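Side-chain contacts in N-acetylmuramoyl-L-alanine amidase XlyA (Bacillus subtilis, PDB 3RDR), which hydrolyses the link between N-acetylmuramoyl residues and L-amino acids in cell-wall glycopeptides, an autolysin whose zinc-bearing amidase domain is the part modelled here: residues I29-T34 against W114-L119; I95-N100 against A106-N111; G78-D83 against R90-I95; P132-S137 against K144-W149. All blocks are in the same frame, centred on the assembly; numbering follows the deposited sequence.

Contact 1: I29-T34 against W114-L119. With ZN (zinc ion), chain B.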
loop_
_atom_site.group_PDB
_atom_site.type_symbol
_atom_site.label_atom_id
_atom_site.label_comp_id
_atom_site.label_asym_id
_atom_site.label_seq_id
_atom_site.Cartn_x
_atom_site.Cartn_y
_atom_site.Cartn_z
ATOM N N ILE A 29 -5.388 4.268 -6.393
ATOM C CA ILE A 29 -4.321 4.056 -5.427
ATOM C C ILE A 29 -5.040 3.921 -4.087
ATOM O O ILE A 29 -5.728 4.844 -3.642
ATOM C CB ILE A 29 -3.343 5.241 -5.403
ATOM C CG1 ILE A 29 -2.589 5.302 -6.734
ATOM C CG2 ILE A 29 -2.357 5.093 -4.249
ATOM C CD1 ILE A 29 -1.689 6.523 -6.889
ATOM N N THR A 30 -4.904 2.752 -3.467
ATOM C CA THR A 30 -5.558 2.457 -2.198
ATOM C C THR A 30 -4.583 2.510 -1.018
ATOM O O THR A 30 -3.565 1.820 -1.005
ATOM C CB THR A 30 -6.229 1.073 -2.261
ATOM O OG1 THR A 30 -7.148 1.046 -3.364
ATOM C CG2 THR A 30 -6.994 0.775 -0.974
ATOM N N VAL A 31 -4.912 3.323 -0.018
ATOM C CA VAL A 31 -4.054 3.498 1.159
ATOM C C VAL A 31 -4.492 2.702 2.382
ATOM O O VAL A 31 -5.673 2.670 2.722
ATOM C CB VAL A 31 -3.981 4.991 1.552
ATOM C CG1 VAL A 31 -3.041 5.181 2.742
ATOM C CG2 VAL A 31 -3.516 5.809 0.359
ATOM N N HIS A 32 -3.519 2.072 3.042
ATOM C CA HIS A 32 -3.755 1.266 4.239
ATOM C C HIS A 32 -2.801 1.695 5.361
ATOM O O HIS A 32 -1.851 2.443 5.136
ATOM C CB HIS A 32 -3.455 -0.221 3.980
ATOM C CG HIS A 32 -4.171 -0.818 2.807
ATOM N ND1 HIS A 32 -5.275 -1.631 2.946
ATOM C CD2 HIS A 32 -3.893 -0.788 1.482
ATOM C CE1 HIS A 32 -5.644 -2.082 1.760
ATOM N NE2 HIS A 32 -4.821 -1.585 0.854
ATOM N N ASN A 33 -3.066 1.189 6.560
ATOM C CA ASN A 33 -2.224 1.405 7.738
ATOM C C ASN A 33 -2.111 -0.018 8.278
ATOM O O ASN A 33 -3.122 -0.697 8.424
ATOM C CB ASN A 33 -2.907 2.313 8.773
ATOM C CG ASN A 33 -2.720 3.801 8.475
ATOM O OD1 ASN A 33 -3.298 4.653 9.150
ATOM N ND2 ASN A 33 -1.907 4.117 7.471
ATOM N N THR A 34 -0.895 -0.474 8.564
ATOM C CA THR A 34 -0.680 -1.842 9.040
ATOM C C THR A 34 -1.345 -2.221 10.365
ATOM O O THR A 34 -1.616 -3.402 10.602
ATOM C CB THR A 34 0.820 -2.149 9.188
ATOM O OG1 THR A 34 1.373 -1.315 10.213
ATOM C CG2 THR A 34 1.560 -1.892 7.876
ATOM N N TRP A 114 4.888 11.246 -0.931
ATOM C CA TRP A 114 5.831 11.415 -2.029
ATOM C C TRP A 114 5.613 10.295 -3.047
ATOM O O TRP A 114 5.546 10.537 -4.252
ATOM C CB TRP A 114 7.273 11.358 -1.524
ATOM C CG TRP A 114 8.252 11.168 -2.645
ATOM C CD1 TRP A 114 8.677 12.115 -3.535
ATOM C CD2 TRP A 114 8.845 9.930 -3.062
ATOM N NE1 TRP A 114 9.494 11.541 -4.482
ATOM C CE2 TRP A 114 9.614 10.202 -4.216
ATOM C CE3 TRP A 114 8.798 8.616 -2.573
ATOM C CZ2 TRP A 114 10.330 9.209 -4.891
ATOM C CZ3 TRP A 114 9.510 7.627 -3.246
ATOM C CH2 TRP A 114 10.266 7.930 -4.392
ATOM N N LEU A 115 5.513 9.067 -2.551
ATOM C CA LEU A 115 5.290 7.905 -3.406
ATOM C C LEU A 115 4.000 8.063 -4.206
ATOM O O LEU A 115 3.976 7.838 -5.415
ATOM C CB LEU A 115 5.211 6.630 -2.559
ATOM C CG LEU A 115 4.799 5.331 -3.263
ATOM C CD1 LEU A 115 5.815 4.985 -4.344
ATOM C CD2 LEU A 115 4.703 4.197 -2.243
ATOM N N ILE A 116 2.929 8.452 -3.526
ATOM C CA ILE A 116 1.640 8.625 -4.180
ATOM C C ILE A 116 1.688 9.691 -5.272
ATOM O O ILE A 116 1.109 9.509 -6.343
ATOM C CB ILE A 116 0.550 8.964 -3.146
ATOM C CG1 ILE A 116 0.325 7.749 -2.235
ATOM C CG2 ILE A 116 -0.750 9.344 -3.848
ATOM C CD1 ILE A 116 -0.588 8.015 -1.064
ATOM N N LYS A 117 2.378 10.798 -5.010
ATOM C CA LYS A 117 2.494 11.863 -6.003
ATOM C C LYS A 117 3.197 11.325 -7.248
ATOM O O LYS A 117 2.788 11.599 -8.375
ATOM C CB LYS A 117 3.304 13.041 -5.450
ATOM C CG LYS A 117 3.654 14.078 -6.513
ATOM C CD LYS A 117 5.041 14.667 -6.292
ATOM C CE LYS A 117 5.031 15.783 -5.260
ATOM N NZ LYS A 117 4.406 17.030 -5.797
ATOM N N THR A 118 4.265 10.566 -7.026
ATOM C CA THR A 118 5.042 9.978 -8.107
ATOM C C THR A 118 4.205 8.987 -8.919
ATOM O O THR A 118 4.275 8.963 -10.145
ATOM C CB THR A 118 6.275 9.247 -7.551
ATOM O OG1 THR A 118 7.035 10.151 -6.737
ATOM C CG2 THR A 118 7.149 8.735 -8.685
ATOM N N LEU A 119 3.419 8.170 -8.222
ATOM C CA LEU A 119 2.559 7.180 -8.864
ATOM C C LEU A 119 1.470 7.854 -9.706
ATOM O O LEU A 119 1.163 7.408 -10.812
ATOM C CB LEU A 119 1.919 6.288 -7.796
ATOM C CG LEU A 119 2.442 4.864 -7.559
ATOM C CD1 LEU A 119 3.909 4.730 -7.935
ATOM C CD2 LEU A 119 2.214 4.502 -6.093
HETATM ZN ZN ZN B . -6.527 -1.897 4.768
#
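I29 and I116 lie 7.6 Å apart between their CA atoms, where strand 29-33 and helix 114-119 run nearly antiparallel, at 170°, with their axes 10.6 Å apart. The contact is buried and its side-chain packing aliphatic. I29 uses the end of its chain: CG1 stands anti to the carbonyl carbon and the chain continues extended (chi2 174°), which carries CD1 out to L119 CB at 3.7 Å. The same methyl lies 4.3 Å from I116 CG2 and 4.1 Å from I116 O. Two residues along the strand, the V31 and I116 side chains meet at about a right angle, V31 CG2 to I116 CD1 at 3.9 Å. This is the layering of the T7 lysozyme-like amidase fold: helix 105-122 packs on one face of the mixed sheet, and H32 turns to the other face and binds zinc through ND1 at 2.2 Å. H133 and C141 also bind the metal, and H32 NE2 is hydrogen-bonded to H80 ND1. N33 ND2 gives a 2.9 Å hydrogen bond to H32 O from above the carbonyl plane, while its OD1 accepts from K144 N. W114 O is gripped from opposite faces by T118 N and T118 OG1.

Contact 2: I95-N100 against A106-N111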
loop_
_atom_site.group_PDB
_atom_site.type_symbol
_atom_site.label_atom_id
_atom_site.label_comp_id
_atom_site.label_asym_id
_atom_site.label_seq_id
_atom_site.Cartn_x
_atom_site.Cartn_y
_atom_site.Cartn_z
ATOM N N ILE A 95 -1.053 0.424 -1.038
ATOM C CA ILE A 95 0.058 0.954 -0.249
ATOM C C ILE A 95 -0.197 0.815 1.251
ATOM O O ILE A 95 -1.257 1.198 1.753
ATOM C CB ILE A 95 0.318 2.465 -0.534
ATOM C CG1 ILE A 95 0.712 2.680 -1.998
ATOM C CG2 ILE A 95 1.455 2.976 0.349
ATOM C CD1 ILE A 95 -0.441 2.612 -2.956
ATOM N N GLU A 96 0.778 0.264 1.965
ATOM C CA GLU A 96 0.659 0.113 3.411
ATOM C C GLU A 96 1.627 1.075 4.083
ATOM O O GLU A 96 2.770 1.221 3.643
ATOM C CB GLU A 96 0.986 -1.324 3.841
ATOM C CG GLU A 96 -0.180 -2.301 3.735
ATOM C CD GLU A 96 -1.134 -2.222 4.926
ATOM O OE1 GLU A 96 -1.032 -1.263 5.721
ATOM O OE2 GLU A 96 -1.996 -3.120 5.059
ATOM N N ILE A 97 1.167 1.736 5.138
ATOM C CA ILE A 97 2.008 2.662 5.890
ATOM C C ILE A 97 2.217 2.047 7.269
ATOM O O ILE A 97 1.257 1.731 7.967
ATOM C CB ILE A 97 1.343 4.050 6.030
ATOM C CG1 ILE A 97 1.111 4.654 4.642
ATOM C CG2 ILE A 97 2.247 4.987 6.839
ATOM C CD1 ILE A 97 0.446 6.023 4.667
ATOM N N CYS A 98 3.479 1.870 7.651
ATOM C CA CYS A 98 3.824 1.258 8.932
ATOM C C CYS A 98 3.567 2.127 10.165
ATOM O O CYS A 98 3.526 3.356 10.084
ATOM C CB CYS A 98 5.294 0.824 8.915
ATOM S SG CYS A 98 5.702 -0.447 7.669
ATOM N N GLU A 99 3.401 1.457 11.303
ATOM C CA GLU A 99 3.153 2.107 12.585
ATOM C C GLU A 99 4.141 1.598 13.638
ATOM O O GLU A 99 3.903 1.758 14.837
ATOM C CB GLU A 99 1.729 1.799 13.066
ATOM C CG GLU A 99 0.604 2.293 12.156
ATOM C CD GLU A 99 -0.773 1.953 12.708
ATOM O OE1 GLU A 99 -0.993 2.173 13.916
ATOM O OE2 GLU A 99 -1.635 1.474 11.941
ATOM N N ASN A 100 5.236 0.975 13.203
ATOM C CA ASN A 100 6.208 0.431 14.151
ATOM C C ASN A 100 6.718 1.450 15.177
ATOM O O ASN A 100 7.008 2.597 14.844
ATOM C CB ASN A 100 7.383 -0.222 13.404
ATOM C CG ASN A 100 8.035 0.701 12.389
ATOM O OD1 ASN A 100 7.375 1.235 11.492
ATOM N ND2 ASN A 100 9.345 0.882 12.515
ATOM N N ALA A 106 4.912 10.265 11.255
ATOM C CA ALA A 106 4.818 11.497 10.482
ATOM C C ALA A 106 5.705 11.424 9.247
ATOM O O ALA A 106 5.300 11.835 8.160
ATOM C CB ALA A 106 5.222 12.699 11.347
ATOM N N LYS A 107 6.912 10.899 9.425
ATOM C CA LYS A 107 7.869 10.776 8.337
ATOM C C LYS A 107 7.535 9.613 7.401
ATOM O O LYS A 107 7.989 9.581 6.259
ATOM C CB LYS A 107 9.280 10.610 8.907
ATOM C CG LYS A 107 10.366 10.543 7.852
ATOM C CD LYS A 107 11.531 11.475 8.183
ATOM C CE LYS A 107 12.243 11.073 9.469
ATOM N NZ LYS A 107 13.376 11.999 9.784
ATOM N N ALA A 108 6.755 8.654 7.891
ATOM C CA ALA A 108 6.355 7.519 7.067
ATOM C C ALA A 108 5.231 8.019 6.173
ATOM O O ALA A 108 5.113 7.630 5.014
ATOM C CB ALA A 108 5.860 6.374 7.942
ATOM N N THR A 109 4.405 8.896 6.731
ATOM C CA THR A 109 3.288 9.476 6.005
ATOM C C THR A 109 3.816 10.376 4.897
ATOM O O THR A 109 3.296 10.368 3.779
ATOM C CB THR A 109 2.388 10.291 6.947
ATOM O OG1 THR A 109 1.746 9.405 7.871
ATOM C CG2 THR A 109 1.330 11.049 6.160
ATOM N N ALA A 110 4.855 11.143 5.211
ATOM C CA ALA A 110 5.462 12.046 4.243
ATOM C C ALA A 110 6.049 11.247 3.089
ATOM O O ALA A 110 5.951 11.651 1.930
ATOM C CB ALA A 110 6.553 12.873 4.909
ATOM N N ASN A 111 6.670 10.116 3.413
ATOM C CA ASN A 111 7.261 9.264 2.390
ATOM C C ASN A 111 6.175 8.662 1.505
ATOM O O ASN A 111 6.371 8.483 0.303
ATOM C CB ASN A 111 8.091 8.143 3.026
ATOM C CG ASN A 111 9.339 8.660 3.719
ATOM O OD1 ASN A 111 9.874 9.708 3.350
ATOM N ND2 ASN A 111 9.821 7.920 4.713
#
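The loop after strand 92-97 leads into helix 105-122, which packs against the sheet where A108 meets I97. The two CA atoms are 6.6 Å apart, a spacing that the small side chain of A108 permits. I97 offers its CG2 branch, which touches A108 CB at 4.0 Å. That methyl lies anti to the backbone N of I97, which puts it toward A108. The CG2 methyl also comes loosely up to the helix backbone, 4.5 Å from T109 N. A108 CB has a second neighbour in C98 O, at 4.4 Å, just where the strand gives way to loop. Helix 105-122 leads on to strand 130-132, parallel to 92-97 but separated from it in the sheet by strand 28-33, and this makes the unit a beta-alpha-beta crossover that skips one strand. F105 and A112 of the same helix also touch I97. No hydrogen bond joins the two segments, and the polar groups nearby look to other partners. T109 OG1 bonds to F105 O within its own helix, and N111 ND2 to D64 O. E99 turns away from the helix segment, its carboxylate forming a salt bridge with R143 through OE1 and accepting from A35 N through OE2.

Contact 3: G78-D83 against R90-I95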
loop_
_atom_site.group_PDB
_atom_site.type_symbol
_atom_site.label_atom_id
_atom_site.label_comp_id
_atom_site.label_asym_id
_atom_site.label_seq_id
_atom_site.Cartn_x
_atom_site.Cartn_y
_atom_site.Cartn_z
ATOM N N GLY A 78 -3.146 -7.224 -6.451
ATOM C CA GLY A 78 -2.847 -7.802 -5.155
ATOM C C GLY A 78 -4.189 -8.078 -4.508
ATOM O O GLY A 78 -5.211 -7.651 -5.031
ATOM N N TRP A 79 -4.202 -8.808 -3.400
ATOM C CA TRP A 79 -5.446 -9.092 -2.681
ATOM C C TRP A 79 -5.383 -8.242 -1.414
ATOM O O TRP A 79 -4.741 -8.639 -0.445
ATOM C CB TRP A 79 -5.517 -10.570 -2.289
ATOM C CG TRP A 79 -5.669 -11.532 -3.437
ATOM C CD1 TRP A 79 -5.027 -12.728 -3.584
ATOM C CD2 TRP A 79 -6.565 -11.419 -4.553
ATOM N NE1 TRP A 79 -5.468 -13.368 -4.714
ATOM C CE2 TRP A 79 -6.411 -12.590 -5.330
ATOM C CE3 TRP A 79 -7.483 -10.445 -4.971
ATOM C CZ2 TRP A 79 -7.139 -12.815 -6.502
ATOM C CZ3 TRP A 79 -8.208 -10.666 -6.134
ATOM C CH2 TRP A 79 -8.031 -11.846 -6.889
ATOM N N HIS A 80 -6.044 -7.087 -1.406
ATOM C CA HIS A 80 -5.968 -6.216 -0.235
ATOM C C HIS A 80 -7.173 -5.323 0.036
ATOM O O HIS A 80 -7.375 -4.900 1.174
ATOM C CB HIS A 80 -4.730 -5.329 -0.362
ATOM C CG HIS A 80 -4.736 -4.473 -1.591
ATOM N ND1 HIS A 80 -5.285 -3.209 -1.615
ATOM C CD2 HIS A 80 -4.337 -4.732 -2.859
ATOM C CE1 HIS A 80 -5.226 -2.728 -2.845
ATOM N NE2 HIS A 80 -4.655 -3.633 -3.619
ATOM N N ALA A 81 -7.962 -5.038 -0.997
ATOM C CA ALA A 81 -9.117 -4.150 -0.867
ATOM C C ALA A 81 -10.387 -4.797 -0.320
ATOM O O ALA A 81 -11.295 -4.099 0.130
ATOM C CB ALA A 81 -9.407 -3.490 -2.214
ATOM N N GLY A 82 -10.457 -6.126 -0.372
ATOM C CA GLY A 82 -11.620 -6.828 0.139
ATOM C C GLY A 82 -12.895 -6.687 -0.674
ATOM O O GLY A 82 -13.991 -6.859 -0.139
ATOM N N ASP A 83 -12.771 -6.383 -1.963
ATOM C CA ASP A 83 -13.956 -6.240 -2.799
ATOM C C ASP A 83 -13.982 -7.254 -3.945
ATOM O O ASP A 83 -14.467 -6.963 -5.036
ATOM C CB ASP A 83 -14.053 -4.806 -3.337
ATOM C CG ASP A 83 -12.922 -4.448 -4.289
ATOM O OD1 ASP A 83 -11.836 -5.066 -4.215
ATOM O OD2 ASP A 83 -13.124 -3.525 -5.108
ATOM N N ARG A 90 -8.598 -5.399 -8.310
ATOM C CA ARG A 90 -8.198 -5.532 -9.711
ATOM C C ARG A 90 -7.788 -4.278 -10.478
ATOM O O ARG A 90 -7.344 -4.379 -11.622
ATOM C CB ARG A 90 -9.309 -6.255 -10.483
ATOM C CG ARG A 90 -9.651 -7.647 -9.924
ATOM C CD ARG A 90 -8.503 -8.638 -10.121
ATOM N NE ARG A 90 -8.237 -8.910 -11.533
ATOM C CZ ARG A 90 -8.938 -9.761 -12.285
ATOM N NH1 ARG A 90 -9.953 -10.442 -11.767
ATOM N NH2 ARG A 90 -8.631 -9.923 -13.566
ATOM N N ALA A 91 -7.919 -3.102 -9.873
ATOM C CA ALA A 91 -7.541 -1.881 -10.583
ATOM C C ALA A 91 -6.926 -0.795 -9.712
ATOM O O ALA A 91 -7.106 0.393 -9.982
ATOM C CB ALA A 91 -8.754 -1.311 -11.334
ATOM N N SER A 92 -6.209 -1.180 -8.664
ATOM C CA SER A 92 -5.577 -0.169 -7.828
ATOM C C SER A 92 -4.261 -0.658 -7.263
ATOM O O SER A 92 -4.027 -1.862 -7.136
ATOM C CB SER A 92 -6.501 0.263 -6.675
ATOM O OG SER A 92 -6.391 -0.589 -5.543
ATOM N N ILE A 93 -3.396 0.298 -6.950
ATOM C CA ILE A 93 -2.101 0.010 -6.364
ATOM C C ILE A 93 -2.289 0.118 -4.856
ATOM O O ILE A 93 -2.717 1.159 -4.353
ATOM C CB ILE A 93 -1.049 1.035 -6.821
ATOM C CG1 ILE A 93 -0.889 0.969 -8.344
ATOM C CG2 ILE A 93 0.282 0.765 -6.133
ATOM C CD1 ILE A 93 0.006 2.055 -8.919
ATOM N N GLY A 94 -1.997 -0.966 -4.143
ATOM C CA GLY A 94 -2.141 -0.966 -2.699
ATOM C C GLY A 94 -0.883 -0.508 -1.976
ATOM O O GLY A 94 0.223 -0.988 -2.268
ATOM N N ILE A 95 -1.053 0.424 -1.038
ATOM C CA ILE A 95 0.058 0.954 -0.249
ATOM C C ILE A 95 -0.197 0.815 1.251
ATOM O O ILE A 95 -1.257 1.198 1.753
ATOM C CB ILE A 95 0.318 2.465 -0.534
ATOM C CG1 ILE A 95 0.712 2.680 -1.998
ATOM C CG2 ILE A 95 1.455 2.976 0.349
ATOM C CD1 ILE A 95 -0.441 2.612 -2.956
HETATM O O HOH W 1 -4.484 -4.487 -6.477
#
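H80 lays one face of its imidazole over the backbone of G94, whose CA sits 3.9 Å from the ring centroid, 26° off the normal, in a CH-pi contact. G94 has no side chain, and the ring settles directly on the strand, H80 CE1 being 3.6 Å from G94 CA. At the ring's edge, near its plane, S92 OG lies 3.6 Å from H80 CE1, a packing contact. A water completes the link: it donates to S92 O at 2.7 Å, accepts from G78 N at 3.0 Å, and is hydrogen-bonded to H80 NE2 at 3.0 Å. The ring is put here by a chi1 of 59°, with CG between the backbone N and the carbonyl carbon. Further out, W79 CZ3 comes only loosely to R90 CD, at 4.5 Å, and R90 also makes a cation-pi contact with Y22. S92 OG is hydrogen-bonded to G88 O and T30 OG1, while N89 OD1 accepts from both H80 N and A81 N. H80 ND1 in turn is hydrogen-bonded to NE2 of H32, a zinc ligand, which places H80 as a second-shell residue of the zinc site in this T7 lysozyme-like amidase domain.

Contact 4: P132-S137 against K144-W149. With ZN (zinc ion), chain B.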
loop_
_atom_site.group_PDB
_atom_site.type_symbol
_atom_site.label_atom_id
_atom_site.label_comp_id
_atom_site.label_asym_id
_atom_site.label_seq_id
_atom_site.Cartn_x
_atom_site.Cartn_y
_atom_site.Cartn_z
ATOM N N PRO A 132 -9.052 5.472 0.349
ATOM C CA PRO A 132 -8.716 4.679 1.530
ATOM C C PRO A 132 -9.310 3.294 1.331
ATOM O O PRO A 132 -10.290 3.137 0.598
ATOM C CB PRO A 132 -9.410 5.434 2.656
ATOM C CG PRO A 132 -10.673 5.908 1.979
ATOM C CD PRO A 132 -10.158 6.407 0.640
ATOM N N HIS A 133 -8.716 2.294 1.970
ATOM C CA HIS A 133 -9.223 0.936 1.877
ATOM C C HIS A 133 -10.728 0.956 2.148
ATOM O O HIS A 133 -11.501 0.250 1.499
ATOM C CB HIS A 133 -8.512 0.044 2.905
ATOM C CG HIS A 133 -9.018 -1.366 2.946
ATOM N ND1 HIS A 133 -8.527 -2.306 3.824
ATOM C CD2 HIS A 133 -9.969 -1.999 2.217
ATOM C CE1 HIS A 133 -9.149 -3.456 3.635
ATOM N NE2 HIS A 133 -10.030 -3.296 2.666
ATOM N N LYS A 134 -11.134 1.783 3.104
ATOM C CA LYS A 134 -12.540 1.891 3.496
ATOM C C LYS A 134 -13.489 2.103 2.319
ATOM O O LYS A 134 -14.593 1.562 2.297
ATOM C CB LYS A 134 -12.712 3.031 4.505
ATOM C CG LYS A 134 -14.122 3.161 5.058
ATOM C CD LYS A 134 -14.188 4.225 6.148
ATOM C CE LYS A 134 -15.594 4.337 6.750
ATOM N NZ LYS A 134 -15.618 5.360 7.839
ATOM N N TYR A 135 -13.053 2.892 1.346
ATOM C CA TYR A 135 -13.855 3.179 0.163
ATOM C C TYR A 135 -14.380 1.911 -0.513
ATOM O O TYR A 135 -15.539 1.853 -0.932
ATOM C CB TYR A 135 -13.020 3.977 -0.838
ATOM C CG TYR A 135 -13.756 4.347 -2.104
ATOM C CD1 TYR A 135 -14.777 5.299 -2.091
ATOM C CD2 TYR A 135 -13.425 3.752 -3.322
ATOM C CE1 TYR A 135 -15.449 5.651 -3.263
ATOM C CE2 TYR A 135 -14.086 4.094 -4.499
ATOM C CZ TYR A 135 -15.095 5.044 -4.463
ATOM O OH TYR A 135 -15.739 5.392 -5.628
ATOM N N TRP A 136 -13.526 0.894 -0.603
ATOM C CA TRP A 136 -13.881 -0.372 -1.248
ATOM C C TRP A 136 -14.608 -1.382 -0.363
ATOM O O TRP A 136 -15.369 -2.214 -0.859
ATOM C CB TRP A 136 -12.622 -1.065 -1.786
ATOM C CG TRP A 136 -11.757 -0.220 -2.668
ATOM C CD1 TRP A 136 -10.468 0.165 -2.425
ATOM C CD2 TRP A 136 -12.102 0.317 -3.950
ATOM N NE1 TRP A 136 -9.984 0.906 -3.480
ATOM C CE2 TRP A 136 -10.968 1.015 -4.430
ATOM C CE3 TRP A 136 -13.259 0.276 -4.742
ATOM C CZ2 TRP A 136 -10.957 1.667 -5.669
ATOM C CZ3 TRP A 136 -13.249 0.926 -5.979
ATOM C CH2 TRP A 136 -12.104 1.611 -6.427
ATOM N N SER A 137 -14.383 -1.323 0.944
ATOM C CA SER A 137 -14.990 -2.313 1.822
ATOM C C SER A 137 -15.678 -1.791 3.074
ATOM O O SER A 137 -16.284 -2.567 3.804
ATOM C CB SER A 137 -13.916 -3.314 2.247
ATOM O OG SER A 137 -12.917 -2.646 3.002
ATOM N N LYS A 144 -5.374 5.363 11.071
ATOM C CA LYS A 144 -4.758 6.592 11.577
ATOM C C LYS A 144 -4.880 7.799 10.651
ATOM O O LYS A 144 -4.440 8.899 10.997
ATOM C CB LYS A 144 -3.273 6.364 11.876
ATOM C CG LYS A 144 -2.997 5.307 12.927
ATOM C CD LYS A 144 -1.599 5.453 13.493
ATOM C CE LYS A 144 -1.450 6.773 14.239
ATOM N NZ LYS A 144 -0.139 6.879 14.924
ATOM N N LEU A 145 -5.473 7.598 9.481
ATOM C CA LEU A 145 -5.621 8.681 8.516
ATOM C C LEU A 145 -7.072 9.000 8.154
ATOM O O LEU A 145 -7.343 10.029 7.541
ATOM C CB LEU A 145 -4.843 8.342 7.238
ATOM C CG LEU A 145 -3.365 8.728 7.109
ATOM C CD1 LEU A 145 -2.669 8.675 8.451
ATOM C CD2 LEU A 145 -2.693 7.794 6.108
ATOM N N LEU A 146 -8.000 8.128 8.534
ATOM C CA LEU A 146 -9.406 8.331 8.208
ATOM C C LEU A 146 -10.012 9.638 8.719
ATOM O O LEU A 146 -10.582 10.398 7.936
ATOM C CB LEU A 146 -10.236 7.129 8.682
ATOM C CG LEU A 146 -10.122 5.890 7.777
ATOM C CD1 LEU A 146 -10.795 4.688 8.419
ATOM C CD2 LEU A 146 -10.753 6.195 6.426
ATOM N N ASP A 147 -9.890 9.911 10.018
ATOM C CA ASP A 147 -10.446 11.144 10.582
ATOM C C ASP A 147 -9.841 12.407 9.979
ATOM O O ASP A 147 -10.408 13.491 10.104
ATOM C CB ASP A 147 -10.256 11.188 12.101
ATOM C CG ASP A 147 -11.191 10.253 12.834
ATOM O OD1 ASP A 147 -12.388 10.214 12.481
ATOM O OD2 ASP A 147 -10.732 9.566 13.771
ATOM N N THR A 148 -8.689 12.275 9.333
ATOM C CA THR A 148 -8.039 13.426 8.716
ATOM C C THR A 148 -7.683 13.125 7.259
ATOM O O THR A 148 -6.758 13.715 6.703
ATOM C CB THR A 148 -6.750 13.811 9.480
ATOM O OG1 THR A 148 -5.869 12.680 9.540
ATOM C CG2 THR A 148 -7.082 14.263 10.898
ATOM N N TRP A 149 -8.439 12.219 6.645
ATOM C CA TRP A 149 -8.200 11.804 5.261
ATOM C C TRP A 149 -7.995 12.952 4.270
ATOM O O TRP A 149 -6.980 13.006 3.571
ATOM C CB TRP A 149 -9.346 10.903 4.782
ATOM C CG TRP A 149 -9.142 10.371 3.391
ATOM C CD1 TRP A 149 -9.883 10.664 2.283
ATOM C CD2 TRP A 149 -8.082 9.511 2.948
ATOM N NE1 TRP A 149 -9.348 10.047 1.175
ATOM C CE2 TRP A 149 -8.241 9.334 1.554
ATOM C CE3 TRP A 149 -7.011 8.875 3.592
ATOM C CZ2 TRP A 149 -7.366 8.550 0.791
ATOM C CZ3 TRP A 149 -6.140 8.091 2.829
ATOM C CH2 TRP A 149 -6.327 7.939 1.445
HETATM ZN ZN ZN B . -6.527 -1.897 4.768
#
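P132 lies over one face of the W149 indole in a CH-pi contact, the two side chains crossing obliquely: its CB stands almost exactly over the six-membered ring, 4.0 Å from the centroid and 3° off the normal. CD of the same proline lies over that face nearer the rim, 3.5 Å from W149 CZ2. The indole can reach the proline because its CG is anti to the backbone N of W149 (chi1 -177°), directing the ring across to the end of strand 130-132.

Purely aliphatic contacts centre on L146. Its CD2 methyl touches two partners, P132 CB at 4.1 Å and K134 CD at 4.0 Å. K134 is fully extended beyond CG, which runs its methylenes past the leucine and takes NZ on to a salt bridge with E140.

Hydrogen bonds do not cross between the segments but shape each one. Y135 N bonds to P132 O at 2.9 Å at the start of the short helix, and W149 N to L146 O at 3.1 Å.

Metal binding falls to H133, whose side chain leads away from 144-149 and binds zinc through ND1 at 2.2 Å. H32 and C141 are the other protein ligands, and the far nitrogen, H133 NE2, makes a weak hydrogen bond to A81 O. The proline-leucine-tryptophan packing thus engages the residue just before H133, a ligand in the His-His-Cys zinc site of this amidase family.

How the contacts relate
Contacts 1, 2 and 3 are buried, whereas contact 4 lies at the surface. Contacts 1 and 2 use the same helix, 105-122, against neighbouring parallel strands of one sheet, and both are plain aliphatic packing. Contact 3 shares strand 92-97 with contact 2 but lies on the opposite side of the chain's centre, and it trades hydrocarbon for an imidazole and a water. Contact 4 mixes an aromatic face with aliphatic chains. Zinc ties contacts 1 and 4 together through a histidine from each, and T30 OG1 links contact 1 by hydrogen bonds to S92 of contact 3 and W136 of contact 4. Contacts 2 and 4 meet where I97 packs on L145.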